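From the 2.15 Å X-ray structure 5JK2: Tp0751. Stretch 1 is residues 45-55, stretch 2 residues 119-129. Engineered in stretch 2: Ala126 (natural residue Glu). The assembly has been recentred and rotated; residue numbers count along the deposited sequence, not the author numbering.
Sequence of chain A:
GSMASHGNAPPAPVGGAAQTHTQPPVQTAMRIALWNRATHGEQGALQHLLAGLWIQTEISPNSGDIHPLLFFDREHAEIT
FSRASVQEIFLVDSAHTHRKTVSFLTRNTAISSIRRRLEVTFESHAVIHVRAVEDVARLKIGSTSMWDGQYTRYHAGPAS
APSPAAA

Stretch 1, residues 45-55: ALQHLLAGLWI
Stretch 2 (119-129) EVTFESHAVIH

No hydrogen bond crosses between the two stretches. They are held by apolar packing, which buries 431 Å² summed over both sides.

Stretch 2 supplies a hairpin. A strand entering from earlier in the chain runs through Val120 and Thr121, the chain turns a corner at Glu123, a type I turn runs from Ser124 to Val127, and a strand resumes at 127-129. Thr121 and His129 pair through both backbone bonds, Thr121 N to His129 O at 2.8 Å and His129 N to Thr121 O at 2.7 Å. Nearer the turn, Glu123 N and Ser124 N both donate to Val127 O, at 2.7 and 2.9 Å. Val120, Phe122 and Ile128 point toward stretch 1; Thr121 and Val127 point away.

Stretch 1 begins with Ala45, which is out of reach. The CA-to-CB bond of Leu46 (phi/psi -97/-20, chi1 t, chi2 p) points toward stretch 2; its CA is 9.3 Å from Phe122 CA. Leu46 CD1 lies over one face of the Phe122 ring, 3.8 Å from the centroid and 18° off the normal, a CH-pi contact. Phe122 presents this face with chi1 -84° and chi2 87°.

Residues 46-50 have helical phi/psi without regular helical bonding. Leu49 N donates to Leu46 O at 3.1 Å, and Leu50 N to Gln47 O at 2.7 Å. Gln47 points away and His48 sideways; neither makes contact, and the polar His48 side chain remains exposed.

Leu49 (chi1 m, chi2 t) points toward stretch 2. Its CB lies 3.8 Å from Phe122 CZ, and its CD2 lies 4.5 Å from His125 CB. Leu49 CA and His125 CA are 6.6 Å apart.

Leu50 has the same rotamer. Its CB points sideways, but the end of the side chain comes nearer. Leu50 CD2 sits 3.2 Å from Phe122 CZ, a tight contact, 3.6 Å from Val120 CG1 and 4.3 Å from Ile128 CG2. A branched leucine suits this buried apolar pocket.

Gly52 has phi/psi 144/-170, where a CB would jam against the preceding carbonyl O. A strand leads through Leu53, Trp54 and Ile55 and continues later in the chain.

Trp54 (phi/psi -131/132, chi1 -65°, chi2 81°) points toward the hairpin. Trp54 NE1 donates to Leu50 O at 2.8 Å, satisfying the buried indole nitrogen and helping to fix the ring. Ile128 CD1 lies over one face, and Trp54 CZ3 is 3.7 Å from Ile128 CG2. Ile128 adopts chi1 p, chi2 t. At the ring edge, Trp54 CH2 is 3.8 Å from His125 O. Trp54 CZ3 is 3.5 Å from C of Ala126, an engineered residue whose CB points away.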

# COMPACT_ATOMS: atom_id res chain seq x y z
N ALA A 45 -1.28 13.28 6.77
CA ALA A 45 -1.27 12.29 5.70
C ALA A 45 0.12 11.91 5.20
O ALA A 45 0.81 12.71 4.57
CB ALA A 45 -2.11 12.79 4.54
N LEU A 46 0.51 10.67 5.49
CA LEU A 46 1.61 10.00 4.81
C LEU A 46 1.02 9.12 3.71
O LEU A 46 1.70 8.74 2.76
CB LEU A 46 2.45 9.18 5.79
CG LEU A 46 3.25 7.98 5.25
CD1 LEU A 46 4.36 8.43 4.32
CD2 LEU A 46 3.80 7.16 6.41
N GLN A 47 -0.26 8.80 3.86
CA GLN A 47 -0.98 7.96 2.92
C GLN A 47 -0.99 8.59 1.53
O GLN A 47 -1.05 7.89 0.52
CB GLN A 47 -2.42 7.74 3.39
CG GLN A 47 -2.54 7.26 4.83
CD GLN A 47 -3.98 7.00 5.24
OE1 GLN A 47 -4.90 7.08 4.42
NE2 GLN A 47 -4.19 6.68 6.51
N HIS A 48 -0.93 9.91 1.50
CA HIS A 48 -1.01 10.66 0.25
C HIS A 48 0.11 10.24 -0.70
O HIS A 48 -0.01 10.38 -1.92
CB HIS A 48 -0.96 12.16 0.53
CG HIS A 48 -1.60 12.99 -0.54
ND1 HIS A 48 -1.89 14.33 -0.36
CD2 HIS A 48 -2.02 12.68 -1.79
CE1 HIS A 48 -2.45 14.81 -1.46
NE2 HIS A 48 -2.54 13.83 -2.34
N LEU A 49 1.19 9.71 -0.14
CA LEU A 49 2.31 9.22 -0.93
C LEU A 49 2.00 7.85 -1.54
O LEU A 49 2.63 7.46 -2.52
CB LEU A 49 3.58 9.13 -0.09
CG LEU A 49 4.30 10.44 0.25
CD1 LEU A 49 5.45 10.18 1.21
CD2 LEU A 49 4.80 11.13 -1.02
N LEU A 50 1.05 7.13 -0.96
CA LEU A 50 0.72 5.79 -1.43
C LEU A 50 -0.16 5.81 -2.66
O LEU A 50 -0.11 4.90 -3.49
CB LEU A 50 0.04 4.99 -0.32
CG LEU A 50 0.93 4.59 0.85
CD1 LEU A 50 0.10 3.97 1.95
CD2 LEU A 50 2.01 3.62 0.39
N ALA A 51 -0.98 6.85 -2.78
CA ALA A 51 -1.91 6.99 -3.90
C ALA A 51 -1.19 6.83 -5.24
O ALA A 51 -0.43 7.71 -5.66
CB ALA A 51 -2.60 8.33 -3.84
N GLY A 52 -1.42 5.69 -5.89
CA GLY A 52 -0.83 5.41 -7.18
C GLY A 52 -0.46 3.96 -7.36
O GLY A 52 -0.80 3.11 -6.54
N LEU A 53 0.26 3.67 -8.44
CA LEU A 53 0.65 2.31 -8.79
C LEU A 53 1.99 1.94 -8.17
O LEU A 53 2.93 2.73 -8.18
CB LEU A 53 0.74 2.16 -10.31
CG LEU A 53 1.20 0.81 -10.84
CD1 LEU A 53 0.21 -0.28 -10.46
CD2 LEU A 53 1.37 0.88 -12.35
N TRP A 54 2.07 0.71 -7.65
CA TRP A 54 3.30 0.20 -7.05
C TRP A 54 3.62 -1.18 -7.60
O TRP A 54 2.76 -2.05 -7.66
CB TRP A 54 3.17 0.15 -5.53
CG TRP A 54 3.03 1.50 -4.90
CD1 TRP A 54 1.90 2.25 -4.81
CD2 TRP A 54 4.07 2.27 -4.27
NE1 TRP A 54 2.16 3.44 -4.17
CE2 TRP A 54 3.48 3.47 -3.82
CE3 TRP A 54 5.43 2.05 -4.04
CZ2 TRP A 54 4.22 4.45 -3.16
CZ3 TRP A 54 6.16 3.02 -3.38
CH2 TRP A 54 5.55 4.21 -2.95
N ILE A 55 4.88 -1.37 -8.01
CA ILE A 55 5.32 -2.63 -8.60
C ILE A 55 6.35 -3.30 -7.69
O ILE A 55 7.27 -2.65 -7.20
CB ILE A 55 5.94 -2.42 -9.99
CG1 ILE A 55 4.94 -1.74 -10.93
CG2 ILE A 55 6.37 -3.74 -10.60
CD1 ILE A 55 4.92 -0.25 -10.83
N GLU A 119 0.81 -3.99 6.09
CA GLU A 119 1.81 -3.28 6.86
C GLU A 119 2.79 -2.58 5.93
O GLU A 119 3.90 -3.07 5.70
CB GLU A 119 2.55 -4.23 7.79
CG GLU A 119 1.66 -4.91 8.83
CD GLU A 119 1.12 -3.94 9.87
OE1 GLU A 119 1.65 -2.81 9.97
OE2 GLU A 119 0.16 -4.31 10.58
N VAL A 120 2.37 -1.45 5.39
CA VAL A 120 3.17 -0.69 4.44
C VAL A 120 4.22 0.17 5.14
O VAL A 120 3.88 1.19 5.75
CB VAL A 120 2.30 0.22 3.56
CG1 VAL A 120 3.14 0.91 2.51
CG2 VAL A 120 1.17 -0.58 2.92
N THR A 121 5.48 -0.24 5.03
CA THR A 121 6.58 0.48 5.65
C THR A 121 7.38 1.23 4.60
O THR A 121 8.02 0.62 3.74
CB THR A 121 7.52 -0.47 6.42
OG1 THR A 121 6.75 -1.25 7.36
CG2 THR A 121 8.59 0.30 7.17
N PHE A 122 7.34 2.55 4.67
CA PHE A 122 8.07 3.40 3.74
C PHE A 122 9.57 3.38 3.99
O PHE A 122 10.02 3.38 5.14
CB PHE A 122 7.58 4.84 3.84
CG PHE A 122 6.36 5.13 3.02
CD1 PHE A 122 5.10 4.92 3.53
CD2 PHE A 122 6.48 5.65 1.74
CE1 PHE A 122 3.98 5.20 2.78
CE2 PHE A 122 5.37 5.93 0.99
CZ PHE A 122 4.12 5.70 1.50
N GLU A 123 10.33 3.35 2.91
CA GLU A 123 11.78 3.47 2.96
C GLU A 123 12.17 4.80 2.32
O GLU A 123 13.12 5.46 2.73
CB GLU A 123 12.47 2.30 2.25
CG GLU A 123 11.81 0.95 2.50
CD GLU A 123 12.54 -0.19 1.81
OE1 GLU A 123 11.99 -1.31 1.75
OE2 GLU A 123 13.67 0.03 1.32
N SER A 124 11.40 5.17 1.30
CA SER A 124 11.58 6.44 0.62
C SER A 124 10.23 6.88 0.08
O SER A 124 9.24 6.18 0.26
CB SER A 124 12.59 6.33 -0.52
OG SER A 124 13.76 5.64 -0.09
N HIS A 125 10.19 8.02 -0.58
CA HIS A 125 8.92 8.54 -1.08
C HIS A 125 8.36 7.64 -2.18
O HIS A 125 7.15 7.65 -2.43
CB HIS A 125 9.10 9.97 -1.60
CG HIS A 125 9.62 10.06 -3.00
ND1 HIS A 125 8.80 9.98 -4.10
CD2 HIS A 125 10.88 10.23 -3.47
CE1 HIS A 125 9.54 10.09 -5.20
NE2 HIS A 125 10.80 10.24 -4.84
N ALA A 126 9.22 6.87 -2.82
CA ALA A 126 8.81 5.97 -3.90
C ALA A 126 9.33 4.56 -3.68
O ALA A 126 9.49 3.79 -4.64
CB ALA A 126 9.28 6.50 -5.24
N VAL A 127 9.59 4.23 -2.42
CA VAL A 127 10.07 2.90 -2.05
C VAL A 127 9.45 2.48 -0.73
O VAL A 127 9.60 3.17 0.28
CB VAL A 127 11.61 2.87 -1.93
CG1 VAL A 127 12.09 1.48 -1.56
CG2 VAL A 127 12.26 3.33 -3.23
N ILE A 128 8.75 1.35 -0.74
CA ILE A 128 8.09 0.83 0.45
C ILE A 128 8.44 -0.65 0.65
O ILE A 128 9.12 -1.25 -0.19
CB ILE A 128 6.55 0.97 0.36
CG1 ILE A 128 6.00 0.18 -0.83
CG2 ILE A 128 6.16 2.43 0.25
CD1 ILE A 128 4.50 -0.03 -0.79
N HIS A 129 7.96 -1.21 1.75
CA HIS A 129 8.02 -2.65 1.96
C HIS A 129 6.70 -3.11 2.56
O HIS A 129 6.25 -2.56 3.57
CB HIS A 129 9.19 -3.05 2.86
CG HIS A 129 9.52 -4.51 2.81
ND1 HIS A 129 10.64 -5.00 2.18
CD2 HIS A 129 8.85 -5.59 3.29
CE1 HIS A 129 10.66 -6.32 2.28
NE2 HIS A 129 9.59 -6.70 2.95